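Local coordinates for protein carboxypeptidase A (Helicoverpa armigera, PDB 1JQG) that probably acts as a zinc-dependent metallocarboxypeptidase that removes C-terminal residues from peptides, modelled here as the precursor with its propeptide still attached, at residues H18-D22 against D231-R235; L179-W185 against G223-F228. All blocks are in the same frame, centred on the assembly; numbering follows the deposited sequence.

Interaction 1 (H18-D22 against D231-R235)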
ATOM      1  N   HIS A  18     -27.893   1.253   7.278  1.00 62.42           N
ATOM      2  CA  HIS A  18     -26.796   0.708   8.138  1.00 60.54           C
ATOM      3  C   HIS A  18     -25.475   1.172   7.532  1.00 58.78           C
ATOM      4  O   HIS A  18     -24.597   1.663   8.263  1.00 59.59           O
ATOM      5  CB  HIS A  18     -26.834  -0.812   8.257  1.00 58.77           C
ATOM      6  CG  HIS A  18     -25.544  -1.423   8.713  1.00 62.16           C
ATOM      7  ND1 HIS A  18     -24.754  -0.844   9.691  1.00 63.03           N
ATOM      8  CD2 HIS A  18     -24.892  -2.550   8.315  1.00 61.23           C
ATOM      9  CE1 HIS A  18     -23.682  -1.598   9.883  1.00 60.18           C
ATOM     10  NE2 HIS A  18     -23.739  -2.639   9.056  1.00 57.64           N
ATOM     11  N   GLU A  19     -25.331   0.909   6.219  1.00 54.05           N
ATOM     12  CA  GLU A  19     -24.048   1.228   5.575  1.00 47.73           C
ATOM     13  C   GLU A  19     -24.233   2.282   4.491  1.00 42.79           C
ATOM     14  O   GLU A  19     -25.209   2.418   3.761  1.00 34.87           O
ATOM     15  CB  GLU A  19     -23.291   0.012   5.023  1.00 45.44           C
ATOM     16  CG  GLU A  19     -22.692  -0.863   6.117  1.00 59.36           C
ATOM     17  CD  GLU A  19     -22.171  -2.199   5.628  1.00 65.90           C
ATOM     18  OE1 GLU A  19     -21.489  -2.268   4.590  1.00 69.49           O
ATOM     19  OE2 GLU A  19     -22.458  -3.206   6.307  1.00 71.46           O
ATOM     20  N   ILE A  20     -23.142   3.020   4.258  1.00 39.30           N
ATOM     21  CA  ILE A  20     -23.036   3.999   3.199  1.00 35.52           C
ATOM     22  C   ILE A  20     -22.758   3.345   1.844  1.00 32.70           C
ATOM     23  O   ILE A  20     -22.606   3.989   0.812  1.00 32.93           O
ATOM     24  CB  ILE A  20     -21.907   5.007   3.546  1.00 38.20           C
ATOM     25  CG1 ILE A  20     -20.614   4.275   3.841  1.00 32.59           C
ATOM     26  CG2 ILE A  20     -22.347   5.854   4.737  1.00 30.35           C
ATOM     27  CD1 ILE A  20     -19.405   4.923   4.445  1.00 31.09           C
ATOM     28  N   TYR A  21     -22.644   2.022   1.817  1.00 27.83           N
ATOM     29  CA  TYR A  21     -22.405   1.262   0.611  1.00 27.58           C
ATOM     30  C   TYR A  21     -23.591   0.419   0.156  1.00 24.88           C
ATOM     31  O   TYR A  21     -23.490  -0.449  -0.694  1.00 20.46           O
ATOM     32  CB  TYR A  21     -21.149   0.379   0.823  1.00 28.15           C
ATOM     33  CG  TYR A  21     -19.890   1.243   0.892  1.00 27.50           C
ATOM     34  CD1 TYR A  21     -19.142   1.334   2.069  1.00 24.20           C
ATOM     35  CD2 TYR A  21     -19.469   1.969  -0.200  1.00 23.90           C
ATOM     36  CE1 TYR A  21     -18.004   2.106   2.127  1.00 22.17           C
ATOM     37  CE2 TYR A  21     -18.342   2.742  -0.148  1.00 26.14           C
ATOM     38  CZ  TYR A  21     -17.615   2.818   1.018  1.00 27.59           C
ATOM     39  OH  TYR A  21     -16.492   3.603   1.089  1.00 30.18           O
ATOM     40  N   ASP A  22     -24.743   0.611   0.797  1.00 25.91           N
ATOM     41  CA  ASP A  22     -25.954  -0.094   0.416  1.00 29.21           C
ATOM     42  C   ASP A  22     -26.434   0.416  -0.948  1.00 29.04           C
ATOM     43  O   ASP A  22     -26.878   1.553  -1.056  1.00 29.67           O
ATOM     44  CB  ASP A  22     -27.045   0.106   1.451  1.00 37.89           C
ATOM     45  CG  ASP A  22     -28.191  -0.877   1.344  1.00 38.80           C
ATOM     46  OD1 ASP A  22     -29.013  -0.906   2.292  1.00 51.33           O
ATOM     47  OD2 ASP A  22     -28.281  -1.615   0.357  1.00 40.17           O
ATOM     48  N   ASP A 231     -16.295   3.458   7.341  1.00 33.56           N
ATOM     49  CA  ASP A 231     -15.971   3.369   5.928  1.00 28.03           C
ATOM     50  C   ASP A 231     -14.846   2.397   5.646  1.00 28.11           C
ATOM     51  O   ASP A 231     -13.654   2.728   5.549  1.00 25.94           O
ATOM     52  CB  ASP A 231     -15.677   4.784   5.423  1.00 25.63           C
ATOM     53  CG  ASP A 231     -15.727   4.853   3.912  1.00 25.01           C
ATOM     54  OD1 ASP A 231     -16.289   5.802   3.370  1.00 30.13           O
ATOM     55  OD2 ASP A 231     -15.151   3.934   3.284  1.00 43.92           O
ATOM     56  N   ARG A 232     -15.169   1.136   5.340  1.00 29.28           N
ATOM     57  CA  ARG A 232     -14.249   0.099   4.937  1.00 21.80           C
ATOM     58  C   ARG A 232     -13.385   0.506   3.740  1.00 24.22           C
ATOM     59  O   ARG A 232     -12.220   0.076   3.615  1.00 20.20           O
ATOM     60  CB  ARG A 232     -14.983  -1.198   4.583  1.00 17.64           C
ATOM     61  CG  ARG A 232     -14.127  -2.396   4.188  1.00 13.70           C
ATOM     62  CD  ARG A 232     -13.067  -2.766   5.171  1.00 17.18           C
ATOM     63  NE  ARG A 232     -12.238  -3.905   4.759  1.00 21.72           N
ATOM     64  CZ  ARG A 232     -11.156  -3.754   3.957  1.00 24.99           C
ATOM     65  NH1 ARG A 232     -10.805  -2.551   3.494  1.00 16.40           N
ATOM     66  NH2 ARG A 232     -10.396  -4.803   3.589  1.00 14.89           N
ATOM     67  N   TYR A 233     -13.984   1.219   2.771  1.00 22.05           N
ATOM     68  CA  TYR A 233     -13.259   1.522   1.548  1.00 23.56           C
ATOM     69  C   TYR A 233     -12.570   2.879   1.589  1.00 25.46           C
ATOM     70  O   TYR A 233     -12.199   3.409   0.529  1.00 28.48           O
ATOM     71  CB  TYR A 233     -14.177   1.394   0.339  1.00 22.15           C
ATOM     72  CG  TYR A 233     -14.542  -0.019  -0.017  1.00 21.57           C
ATOM     73  CD1 TYR A 233     -15.872  -0.389  -0.268  1.00 17.31           C
ATOM     74  CD2 TYR A 233     -13.549  -1.000  -0.139  1.00 25.70           C
ATOM     75  CE1 TYR A 233     -16.197  -1.693  -0.605  1.00 17.86           C
ATOM     76  CE2 TYR A 233     -13.860  -2.312  -0.472  1.00 22.28           C
ATOM     77  CZ  TYR A 233     -15.189  -2.645  -0.710  1.00 21.24           C
ATOM     78  OH  TYR A 233     -15.494  -3.933  -1.055  1.00 16.86           O
ATOM     79  N   TRP A 234     -12.395   3.435   2.790  1.00 23.51           N
ATOM     80  CA  TRP A 234     -11.649   4.677   2.954  1.00 22.06           C
ATOM     81  C   TRP A 234     -10.156   4.415   2.688  1.00 20.71           C
ATOM     82  O   TRP A 234      -9.596   3.424   3.175  1.00 14.83           O
ATOM     83  CB  TRP A 234     -11.953   5.245   4.339  1.00 16.01           C
ATOM     84  CG  TRP A 234     -11.388   6.624   4.560  1.00 25.61           C
ATOM     85  CD1 TRP A 234     -10.191   6.976   5.141  1.00 17.85           C
ATOM     86  CD2 TRP A 234     -12.020   7.857   4.173  1.00 18.56           C
ATOM     87  NE1 TRP A 234     -10.044   8.345   5.126  1.00 16.11           N
ATOM     88  CE2 TRP A 234     -11.157   8.907   4.552  1.00 21.66           C
ATOM     89  CE3 TRP A 234     -13.224   8.169   3.552  1.00 21.82           C
ATOM     90  CZ2 TRP A 234     -11.459  10.253   4.313  1.00 21.38           C
ATOM     91  CZ3 TRP A 234     -13.539   9.494   3.318  1.00 20.83           C
ATOM     92  CH2 TRP A 234     -12.654  10.520   3.696  1.00 25.38           C
ATOM     93  N   ARG A 235      -9.483   5.334   2.030  1.00 23.70           N
ATOM     94  CA  ARG A 235      -8.051   5.219   1.736  1.00 25.90           C
ATOM     95  C   ARG A 235      -7.225   6.421   2.193  1.00 24.00           C
ATOM     96  O   ARG A 235      -6.011   6.330   2.340  1.00 28.63           O
ATOM     97  CB  ARG A 235      -7.850   5.009   0.232  1.00 26.03           C
ATOM     98  CG  ARG A 235      -8.426   6.105  -0.643  1.00 29.49           C
ATOM     99  CD  ARG A 235      -8.286   5.776  -2.127  1.00 41.92           C
ATOM    100  NE  ARG A 235      -6.887   5.835  -2.538  1.00 47.91           N
ATOM    101  CZ  ARG A 235      -6.484   6.400  -3.673  1.00 57.35           C
ATOM    102  NH1 ARG A 235      -7.403   6.949  -4.461  1.00 56.71           N
ATOM    103  NH2 ARG A 235      -5.199   6.424  -4.028  1.00 64.38           N
TER
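Tyr-21 comes phenol first against the turn formed by Asp-231 to Trp-234, and its ring is worked on from two directions. At the edge, OH donates a hydrogen bond to Asp-231 OD2, 2.6 Å away. The hydroxyl lies on the syn side of OD2 but 32° out of the carboxylate plane; ring and carboxylate stand almost perpendicular. Asp-231 holds CG anti to its own N (chi1 -163°), which carries the acid group round to the phenol. Over one face of the same ring comes Tyr-233, edge first: its CD1 rides above the rim, 3.9 Å from Tyr-21 CZ. The two planes are 80° apart, a T-shaped pair with Tyr-21 offering the face. Tyr-233 CB also sits 3.3 Å from Tyr-21 OH, so a methylene as well as the acid lies against the tyrosine oxygen. Next door, the Ile-20 side chain is extended about its CB-CG1 bond, crosses Asp-231 at about a right angle and lays CD1 3.4 Å from Asp-231 OD1. Leu-64 of strand 61-65 touches both tyrosines, Leu-95 of helix 92-108 touches Tyr-233, and Trp-52 meets the Tyr-233 ring, so the pair belongs to a larger apolar patch between the pro-region and the enzyme. If Asp-231 is ionised, as is likely, the phenol O-H would help to stabilise its charge, while the T-shaped packing against Tyr-233 probably limits how far Tyr-21 can swing. A phenol-carboxylate bond beside an aromatic pair thus joins the N-terminal end of the precursor to the catalytic part.

Interaction 2 (L179-W185 against G223-F228). With ZN (zinc ion), chain B.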
ATOM      1  N   LEU A 179       0.175   0.200   4.785  1.00 17.33           N
ATOM      2  CA  LEU A 179      -1.024   0.870   5.248  1.00 17.00           C
ATOM      3  C   LEU A 179      -1.047   2.374   5.033  1.00 16.09           C
ATOM      4  O   LEU A 179      -1.778   3.088   5.674  1.00 14.77           O
ATOM      5  CB  LEU A 179      -1.327   0.501   6.698  1.00 14.61           C
ATOM      6  CG  LEU A 179      -1.880  -0.919   6.947  1.00 16.98           C
ATOM      7  CD1 LEU A 179      -2.231  -1.151   8.407  1.00 15.42           C
ATOM      8  CD2 LEU A 179      -3.091  -1.283   6.100  1.00 13.33           C
ATOM      9  N   LEU A 180      -0.358   2.874   4.030  1.00 19.42           N
ATOM     10  CA  LEU A 180      -0.396   4.264   3.623  1.00 19.97           C
ATOM     11  C   LEU A 180      -1.828   4.584   3.147  1.00 19.64           C
ATOM     12  O   LEU A 180      -2.384   5.635   3.480  1.00 16.17           O
ATOM     13  CB  LEU A 180       0.665   4.554   2.567  1.00 18.18           C
ATOM     14  CG  LEU A 180       0.953   6.026   2.254  1.00 19.14           C
ATOM     15  CD1 LEU A 180       1.470   6.706   3.482  1.00 14.66           C
ATOM     16  CD2 LEU A 180       1.896   6.254   1.088  1.00 13.03           C
ATOM     17  N   HIS A 181      -2.397   3.680   2.365  1.00 17.02           N
ATOM     18  CA  HIS A 181      -3.787   3.673   1.978  1.00 18.65           C
ATOM     19  C   HIS A 181      -4.492   2.676   2.901  1.00 23.16           C
ATOM     20  O   HIS A 181      -4.478   1.433   2.754  1.00 25.21           O
ATOM     21  CB  HIS A 181      -3.931   3.270   0.524  1.00 18.25           C
ATOM     22  CG  HIS A 181      -3.576   4.343  -0.441  1.00 16.13           C
ATOM     23  ND1 HIS A 181      -3.050   4.179  -1.658  1.00 18.26           N
ATOM     24  CD2 HIS A 181      -3.662   5.695  -0.422  1.00 19.04           C
ATOM     25  CE1 HIS A 181      -2.790   5.183  -2.421  1.00 13.30           C
ATOM     26  NE2 HIS A 181      -3.182   6.170  -1.626  1.00 20.70           N
ATOM     27  N   CYS A 182      -5.152   3.191   3.929  1.00 22.26           N
ATOM     28  CA  CYS A 182      -5.752   2.417   4.984  1.00 15.36           C
ATOM     29  C   CYS A 182      -6.667   1.286   4.634  1.00 14.60           C
ATOM     30  O   CYS A 182      -6.797   0.352   5.435  1.00 18.22           O
ATOM     31  CB  CYS A 182      -6.369   3.462   5.889  1.00 21.41           C
ATOM     32  SG  CYS A 182      -7.493   4.647   5.164  1.00 16.72           S
ATOM     33  N   ARG A 183      -7.264   1.243   3.467  1.00 16.92           N
ATOM     34  CA  ARG A 183      -8.182   0.175   3.072  1.00 15.95           C
ATOM     35  C   ARG A 183      -7.458  -1.055   2.536  1.00 19.58           C
ATOM     36  O   ARG A 183      -8.057  -2.126   2.356  1.00 21.14           O
ATOM     37  CB  ARG A 183      -9.168   0.587   2.001  1.00 16.54           C
ATOM     38  CG  ARG A 183      -8.606   1.025   0.678  1.00 15.10           C
ATOM     39  CD  ARG A 183      -9.679   1.603  -0.232  1.00 19.76           C
ATOM     40  NE  ARG A 183      -9.204   1.777  -1.613  1.00 18.63           N
ATOM     41  CZ  ARG A 183      -9.936   2.401  -2.533  1.00 14.88           C
ATOM     42  NH1 ARG A 183     -11.143   2.856  -2.252  1.00 16.11           N
ATOM     43  NH2 ARG A 183      -9.542   2.536  -3.774  1.00 20.26           N
ATOM     44  N   GLU A 184      -6.152  -0.904   2.270  1.00 16.95           N
ATOM     45  CA  GLU A 184      -5.370  -2.041   1.800  1.00 17.74           C
ATOM     46  C   GLU A 184      -4.852  -2.916   2.940  1.00 18.53           C
ATOM     47  O   GLU A 184      -3.657  -2.895   3.249  1.00 18.25           O
ATOM     48  CB  GLU A 184      -4.215  -1.543   0.937  1.00 15.67           C
ATOM     49  CG  GLU A 184      -4.676  -0.664  -0.177  1.00 18.41           C
ATOM     50  CD  GLU A 184      -3.531   0.053  -0.847  1.00 18.66           C
ATOM     51  OE1 GLU A 184      -4.018   0.714  -1.804  1.00 15.08           O
ATOM     52  OE2 GLU A 184      -2.410  -0.084  -0.390  1.00 17.79           O
ATOM     53  N   TRP A 185      -5.763  -3.653   3.586  1.00 18.63           N
ATOM     54  CA  TRP A 185      -5.502  -4.413   4.782  1.00 16.93           C
ATOM     55  C   TRP A 185      -4.505  -5.523   4.640  1.00 16.41           C
ATOM     56  O   TRP A 185      -3.687  -5.783   5.506  1.00 17.10           O
ATOM     57  CB  TRP A 185      -6.803  -5.013   5.355  1.00 16.13           C
ATOM     58  CG  TRP A 185      -7.695  -3.994   6.000  1.00 19.29           C
ATOM     59  CD1 TRP A 185      -7.560  -2.631   5.993  1.00 18.43           C
ATOM     60  CD2 TRP A 185      -8.886  -4.268   6.756  1.00 21.68           C
ATOM     61  NE1 TRP A 185      -8.604  -2.051   6.702  1.00 18.84           N
ATOM     62  CE2 TRP A 185      -9.426  -3.032   7.162  1.00 15.29           C
ATOM     63  CE3 TRP A 185      -9.553  -5.458   7.114  1.00 19.92           C
ATOM     64  CZ2 TRP A 185     -10.586  -2.956   7.916  1.00 19.88           C
ATOM     65  CZ3 TRP A 185     -10.714  -5.360   7.869  1.00 13.48           C
ATOM     66  CH2 TRP A 185     -11.217  -4.123   8.256  1.00 14.10           C
ATOM     67  N   GLY A 223      -6.936   6.590   9.369  1.00 17.85           N
ATOM     68  CA  GLY A 223      -7.752   5.987   8.321  1.00 19.20           C
ATOM     69  C   GLY A 223      -7.996   4.514   8.622  1.00 19.91           C
ATOM     70  O   GLY A 223      -9.056   3.947   8.371  1.00 20.31           O
ATOM     71  N   TYR A 224      -6.938   3.818   9.039  1.00 17.60           N
ATOM     72  CA  TYR A 224      -7.017   2.413   9.366  1.00 18.56           C
ATOM     73  C   TYR A 224      -8.084   2.166  10.441  1.00 17.50           C
ATOM     74  O   TYR A 224      -8.797   1.148  10.364  1.00 16.38           O
ATOM     75  CB  TYR A 224      -5.639   1.884   9.802  1.00 19.71           C
ATOM     76  CG  TYR A 224      -5.543   0.375   9.932  1.00 21.57           C
ATOM     77  CD1 TYR A 224      -5.968  -0.438   8.890  1.00 22.14           C
ATOM     78  CD2 TYR A 224      -5.044  -0.243  11.055  1.00 19.47           C
ATOM     79  CE1 TYR A 224      -5.889  -1.808   8.979  1.00 20.72           C
ATOM     80  CE2 TYR A 224      -4.957  -1.620  11.163  1.00 19.35           C
ATOM     81  CZ  TYR A 224      -5.385  -2.398  10.115  1.00 19.57           C
ATOM     82  OH  TYR A 224      -5.317  -3.761  10.203  1.00 16.29           O
ATOM     83  N   VAL A 225      -8.149   3.049  11.430  1.00 14.96           N
ATOM     84  CA  VAL A 225      -9.089   2.854  12.548  1.00 19.98           C
ATOM     85  C   VAL A 225     -10.494   3.106  12.010  1.00 22.00           C
ATOM     86  O   VAL A 225     -11.458   2.443  12.363  1.00 20.70           O
ATOM     87  CB  VAL A 225      -8.747   3.753  13.743  1.00 26.67           C
ATOM     88  CG1 VAL A 225      -9.819   3.936  14.814  1.00 19.71           C
ATOM     89  CG2 VAL A 225      -7.480   3.252  14.453  1.00 17.84           C
ATOM     90  N   HIS A 226     -10.602   4.057  11.083  1.00 22.19           N
ATOM     91  CA  HIS A 226     -11.851   4.451  10.490  1.00 19.37           C
ATOM     92  C   HIS A 226     -12.399   3.330   9.614  1.00 21.97           C
ATOM     93  O   HIS A 226     -13.620   3.112   9.543  1.00 24.40           O
ATOM     94  CB  HIS A 226     -11.661   5.732   9.664  1.00 19.51           C
ATOM     95  CG  HIS A 226     -12.932   6.323   9.121  1.00 22.34           C
ATOM     96  ND1 HIS A 226     -13.180   6.496   7.761  1.00 21.73           N
ATOM     97  CD2 HIS A 226     -14.032   6.789   9.768  1.00 19.73           C
ATOM     98  CE1 HIS A 226     -14.368   7.058   7.611  1.00 22.02           C
ATOM     99  NE2 HIS A 226     -14.930   7.206   8.806  1.00 17.44           N
ATOM    100  N   THR A 227     -11.521   2.609   8.927  1.00 22.27           N
ATOM    101  CA  THR A 227     -11.928   1.491   8.089  1.00 24.57           C
ATOM    102  C   THR A 227     -12.397   0.286   8.909  1.00 28.53           C
ATOM    103  O   THR A 227     -13.116  -0.558   8.371  1.00 31.32           O
ATOM    104  CB  THR A 227     -10.783   1.048   7.159  1.00 21.65           C
ATOM    105  OG1 THR A 227      -9.656   0.674   7.953  1.00 20.31           O
ATOM    106  CG2 THR A 227     -10.340   2.153   6.208  1.00 24.93           C
ATOM    107  N   PHE A 228     -11.943   0.173  10.163  1.00 27.41           N
ATOM    108  CA  PHE A 228     -12.320  -0.892  11.062  1.00 29.23           C
ATOM    109  C   PHE A 228     -13.749  -0.780  11.601  1.00 33.13           C
ATOM    110  O   PHE A 228     -14.406  -1.790  11.864  1.00 35.60           O
ATOM    111  CB  PHE A 228     -11.375  -0.971  12.270  1.00 26.45           C
ATOM    112  CG  PHE A 228     -10.406  -2.128  12.170  1.00 30.31           C
ATOM    113  CD1 PHE A 228     -10.426  -3.114  13.139  1.00 26.79           C
ATOM    114  CD2 PHE A 228      -9.498  -2.228  11.106  1.00 17.99           C
ATOM    115  CE1 PHE A 228      -9.541  -4.169  13.091  1.00 25.26           C
ATOM    116  CE2 PHE A 228      -8.666  -3.304  11.053  1.00 21.47           C
ATOM    117  CZ  PHE A 228      -8.663  -4.258  12.033  1.00 26.93           C
TER
HETATM  118 ZN    ZN B 413      -2.499   2.199  -2.551  1.00 25.88          ZN
HETATM  119  O   HOH W   1      -2.546   2.309  -4.992  1.00 17.20           O
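Cys-182 and Tyr-224 bring the two backbones closest, with CA of Cys-182 only 4.6 Å from CA of Tyr-224. The loop makes a type I turn from His-181 to Glu-184, and a corner of that turn is pushed against helix 221-228. Cys-182 CB lies 3.2 Å from Tyr-224 N, and SG rests on Gly-223, where any side chain would run into the sulfur. Beyond this point the contact is aromatic. The five-membered ring of Trp-185 takes the edge of Tyr-224 on its face, in an offset edge-to-face pair, CD1 lying 3.5 Å from Tyr-224 CE1 with the planes 81° apart, and Phe-228 leans over the six-membered ring at a slant. In the indole plane, NE1 gives a hydrogen bond to Thr-227 OG1 at 3.2 Å, bent to 152°. That hydroxyl, set between its own N and carbonyl carbon (chi1 59°), donates in turn to Tyr-224 O at 2.6 Å, so one oxygen ties the indole to the helix backbone. Leu-179 closes the Tyr-224 ring from one face, its CD1 standing 3.6 Å above the centre, while the phenol end is held by His-122 O. A leucine in place of Trp-185 would probably leave Thr-227 OG1 without its N-H donor and open a gap beside Tyr-224 and Phe-228. On the far side of the turn, His-181 ND1 and Glu-184 OE1 bind the zinc ion, which His-306 and a water at 2.4 Å from the metal complete. This is the His-x-x-Glu zinc motif of the M14 carboxypeptidases, its loop backed by a helix.

How the interactions relate
Interaction 2 is deep in the enzyme and buries nearly twice the surface of interaction 1, which is only partly buried and lies between the pro-region and the catalytic part. Interaction 2 is mostly aromatic and apolar packing with one neutral hydrogen bond, whereas interaction 1 pairs a phenol-carboxylate bond with a single edge-to-face tyrosine pair. Residues 231-235 follow shortly after helix 221-228, and they touch the metal-binding loop. Arg-183 joins them twice, its O probably accepting from Arg-232 NH1 and its NH1 probably donating to Tyr-233 O; this NH1 also forms a salt bridge with Asp-50 of the pro-region. Arg-232 also makes a cation-pi contact with Trp-185, and a salt bridge with Glu-98.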